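Long-range contact in aminopeptidase (Aneurinibacillus sp. AM-1, PDB 5IB9), which probably removes amino-terminal residues from peptides as a zinc-dependent M28-family aminopeptidase that also carries a protease-associated domain: residues A5-T13 with G393-R401. Residues are numbered along the deposited sequence; the frame is centred on the assembly and turned at random.
Sequences ADHQITKRT and GSAVYQAAR. With ZN (zinc ion), chain E.
The short N-terminal helix 6-10 packs across the C-terminal end of helix 382-400, the last helix of the M28-type peptidase fold, away from the paired zinc site in the inhibitor pocket. The axes of these short segments pass 8.9 Å apart, and their N-to-C directions make 137°, about midway between perpendicular and antiparallel. Ile9 is the buried apolar centre of the contact: its CG1 lies 3.9 Å from Tyr397 CB, CD1 approaches the base of the same ring obliquely, and CG2 rests on the backbone of Gly393 and Ser394. Val254, Met255 and Leu258 close round Ile9 from helix 238-256 and the loop after it. A first torsion of -172°, which places CG beside the carbonyl carbon, swings the Tyr397 ring across helix 6-10, where CE2 meets Ala5 O at 3.5 Å and OH reaches Gln8 CG. Ala5 CB sits over one face of the Arg401 guanidinium, 3.6 Å from NE. Polar linkage between the helices runs through one water, which donates to Asp6 OD1 at 2.7 Å and to Ser394 O at 2.8 Å. Asp6 OD2 forms a salt bridge with Arg333, tying in helix 322-334, while Ser394 OG bonds to Asp390 O within its own helix. Beyond Ile9, Arg12 NH1 grips both Gln8 O and Gln8 OE1, the latter with an N-H...O angle of 165°; both acceptors lie in the guanidinium plane, which fixes its rotation. The segment then ends at a peripheral zinc site shared with Asp386 of helix 382-400: Thr13 chelates the metal through O and OG1, and two of its three water ligands also donate to Thr10 O.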
loop_
_atom_site.group_PDB
_atom_site.type_symbol
_atom_site.label_atom_id
_atom_site.label_comp_id
_atom_site.label_asym_id
_atom_site.label_seq_id
_atom_site.Cartn_x
_atom_site.Cartn_y
_atom_site.Cartn_z
ATOM N N ALA A 5 14.042 -23.381 -32.107
ATOM C CA ALA A 5 14.125 -22.902 -30.712
ATOM C C ALA A 5 12.931 -23.359 -29.889
ATOM O O ALA A 5 13.120 -23.722 -28.702
ATOM C CB ALA A 5 14.208 -21.379 -30.660
ATOM N N ASP A 6 11.720 -23.386 -30.481
ATOM C CA ASP A 6 10.549 -23.824 -29.707
ATOM C C ASP A 6 10.754 -25.219 -29.153
ATOM O O ASP A 6 10.232 -25.529 -28.091
ATOM C CB ASP A 6 9.242 -23.850 -30.500
ATOM C CG ASP A 6 8.805 -22.483 -31.002
ATOM O OD1 ASP A 6 9.228 -21.405 -30.445
ATOM O OD2 ASP A 6 7.961 -22.498 -31.949
ATOM N N HIS A 7 11.544 -26.068 -29.871
ATOM C CA HIS A 7 11.775 -27.438 -29.425
ATOM C C HIS A 7 12.476 -27.516 -28.038
ATOM O O HIS A 7 12.212 -28.447 -27.260
ATOM C CB HIS A 7 12.557 -28.221 -30.507
ATOM C CG HIS A 7 11.727 -28.661 -31.690
ATOM N ND1 HIS A 7 12.216 -29.481 -32.696
ATOM C CD2 HIS A 7 10.436 -28.397 -32.034
ATOM C CE1 HIS A 7 11.275 -29.689 -33.603
ATOM N NE2 HIS A 7 10.189 -29.026 -33.237
ATOM N N GLN A 8 13.272 -26.486 -27.716
ATOM C CA GLN A 8 13.922 -26.446 -26.370
ATOM C C GLN A 8 12.862 -26.364 -25.270
ATOM O O GLN A 8 13.036 -26.914 -24.194
ATOM C CB GLN A 8 14.849 -25.241 -26.240
ATOM C CG GLN A 8 16.045 -25.289 -27.189
ATOM C CD GLN A 8 16.956 -26.531 -26.936
ATOM O OE1 GLN A 8 16.804 -27.259 -25.974
ATOM N NE2 GLN A 8 17.847 -26.788 -27.855
ATOM N N ILE A 9 11.691 -25.807 -25.590
ATOM C CA ILE A 9 10.603 -25.750 -24.600
ATOM C C ILE A 9 9.654 -26.958 -24.733
ATOM O O ILE A 9 9.388 -27.653 -23.792
ATOM C CB ILE A 9 9.773 -24.470 -24.851
ATOM C CG1 ILE A 9 10.656 -23.183 -24.801
ATOM C CG2 ILE A 9 8.544 -24.462 -23.971
ATOM C CD1 ILE A 9 11.325 -23.046 -23.427
ATOM N N THR A 10 9.246 -27.288 -25.994
ATOM C CA THR A 10 8.195 -28.297 -26.144
ATOM C C THR A 10 8.665 -29.731 -25.858
ATOM O O THR A 10 7.819 -30.564 -25.548
ATOM C CB THR A 10 7.527 -28.229 -27.555
ATOM O OG1 THR A 10 8.528 -28.478 -28.536
ATOM C CG2 THR A 10 7.023 -26.764 -27.824
ATOM N N LYS A 11 9.979 -29.949 -25.977
ATOM C CA LYS A 11 10.439 -31.292 -25.608
ATOM C C LYS A 11 10.547 -31.519 -24.096
ATOM O O LYS A 11 10.751 -32.652 -23.624
ATOM C CB LYS A 11 11.786 -31.550 -26.171
ATOM C CG LYS A 11 12.964 -30.809 -25.528
ATOM C CD LYS A 11 14.275 -31.267 -26.245
ATOM C CE LYS A 11 15.465 -30.503 -25.843
ATOM N NZ LYS A 11 16.675 -31.070 -26.561
ATOM N N ARG A 12 10.439 -30.462 -23.314
ATOM C CA ARG A 12 10.649 -30.488 -21.878
ATOM C C ARG A 12 9.402 -30.233 -21.050
ATOM O O ARG A 12 9.436 -30.450 -19.842
ATOM C CB ARG A 12 11.655 -29.377 -21.503
ATOM C CG ARG A 12 12.999 -29.570 -22.084
ATOM C CD ARG A 12 13.996 -28.707 -21.321
ATOM N NE ARG A 12 15.331 -29.255 -21.581
ATOM C CZ ARG A 12 16.007 -28.968 -22.673
ATOM N NH1 ARG A 12 15.545 -28.170 -23.598
ATOM N NH2 ARG A 12 17.251 -29.510 -22.884
ATOM N N THR A 13 8.274 -29.734 -21.596
ATOM C CA THR A 13 7.139 -29.460 -20.724
ATOM C C THR A 13 6.388 -30.707 -20.245
ATOM O O THR A 13 5.769 -31.481 -21.009
ATOM C CB THR A 13 6.141 -28.609 -21.562
ATOM O OG1 THR A 13 5.996 -29.239 -22.885
ATOM C CG2 THR A 13 6.625 -27.115 -21.773
ATOM N N GLY A 393 5.632 -20.777 -22.833
ATOM C CA GLY A 393 7.098 -20.929 -22.715
ATOM C C GLY A 393 7.815 -20.557 -23.999
ATOM O O GLY A 393 8.911 -19.982 -23.919
ATOM N N SER A 394 7.276 -20.972 -25.164
ATOM C CA SER A 394 7.920 -20.552 -26.450
ATOM C C SER A 394 7.857 -19.071 -26.705
ATOM O O SER A 394 8.823 -18.533 -27.261
ATOM C CB SER A 394 7.271 -21.279 -27.632
ATOM O OG SER A 394 7.532 -22.703 -27.402
ATOM N N ALA A 395 6.754 -18.419 -26.244
ATOM C CA ALA A 395 6.640 -16.951 -26.365
ATOM C C ALA A 395 7.713 -16.290 -25.504
ATOM O O ALA A 395 8.414 -15.384 -26.003
ATOM C CB ALA A 395 5.252 -16.426 -25.937
ATOM N N VAL A 396 7.863 -16.777 -24.269
ATOM C CA VAL A 396 8.869 -16.202 -23.399
ATOM C C VAL A 396 10.292 -16.482 -23.981
ATOM O O VAL A 396 11.132 -15.592 -24.031
ATOM C CB VAL A 396 8.757 -16.751 -22.011
ATOM C CG1 VAL A 396 10.032 -16.425 -21.119
ATOM C CG2 VAL A 396 7.448 -16.211 -21.317
ATOM N N TYR A 397 10.486 -17.722 -24.439
ATOM C CA TYR A 397 11.852 -18.038 -24.904
ATOM C C TYR A 397 12.168 -17.370 -26.195
ATOM O O TYR A 397 13.356 -17.166 -26.528
ATOM C CB TYR A 397 11.886 -19.547 -25.105
ATOM C CG TYR A 397 13.254 -20.104 -25.398
ATOM C CD1 TYR A 397 14.267 -19.970 -24.454
ATOM C CD2 TYR A 397 13.472 -20.800 -26.539
ATOM C CE1 TYR A 397 15.565 -20.579 -24.661
ATOM C CE2 TYR A 397 14.765 -21.374 -26.771
ATOM C CZ TYR A 397 15.767 -21.236 -25.863
ATOM O OH TYR A 397 17.058 -21.831 -26.155
ATOM N N GLN A 398 11.156 -16.989 -27.000
ATOM C CA GLN A 398 11.467 -16.231 -28.205
ATOM C C GLN A 398 12.289 -14.961 -27.819
ATOM O O GLN A 398 13.185 -14.535 -28.541
ATOM C CB GLN A 398 10.208 -15.781 -28.918
ATOM C CG GLN A 398 10.437 -14.958 -30.256
ATOM C CD GLN A 398 9.265 -15.005 -31.185
ATOM O OE1 GLN A 398 8.383 -15.895 -31.075
ATOM N NE2 GLN A 398 9.191 -14.034 -32.099
ATOM N N ALA A 399 11.956 -14.348 -26.670
ATOM C CA ALA A 399 12.768 -13.194 -26.179
ATOM C C ALA A 399 13.907 -13.709 -25.309
ATOM O O ALA A 399 15.087 -13.198 -25.478
ATOM C CB ALA A 399 11.830 -12.218 -25.336
ATOM N N ALA A 400 13.747 -14.722 -24.446
ATOM C CA ALA A 400 14.767 -14.994 -23.445
ATOM C C ALA A 400 15.931 -15.785 -24.036
ATOM O O ALA A 400 17.021 -15.857 -23.411
ATOM C CB ALA A 400 14.231 -15.751 -22.246
ATOM N N ARG A 401 15.709 -16.480 -25.173
ATOM C CA ARG A 401 16.903 -17.257 -25.760
ATOM C C ARG A 401 18.025 -16.292 -26.124
ATOM O O ARG A 401 17.859 -15.155 -26.470
ATOM C CB ARG A 401 16.432 -18.044 -26.980
ATOM C CG ARG A 401 16.079 -17.141 -28.184
ATOM C CD ARG A 401 15.275 -18.157 -29.089
ATOM N NE ARG A 401 15.751 -18.087 -30.444
ATOM C CZ ARG A 401 15.135 -17.438 -31.416
ATOM N NH1 ARG A 401 13.986 -16.805 -31.179
ATOM N NH2 ARG A 401 15.656 -17.416 -32.628
HETATM ZN ZN ZN E . 5.262 -31.267 -23.059
HETATM O O HOH W 1 10.728 -19.865 -28.769
HETATM O O HOH W 2 5.126 -30.969 -25.146
HETATM O O HOH W 3 7.254 -32.199 -23.444
HETATM O O HOH W 4 4.528 -33.197 -23.114
#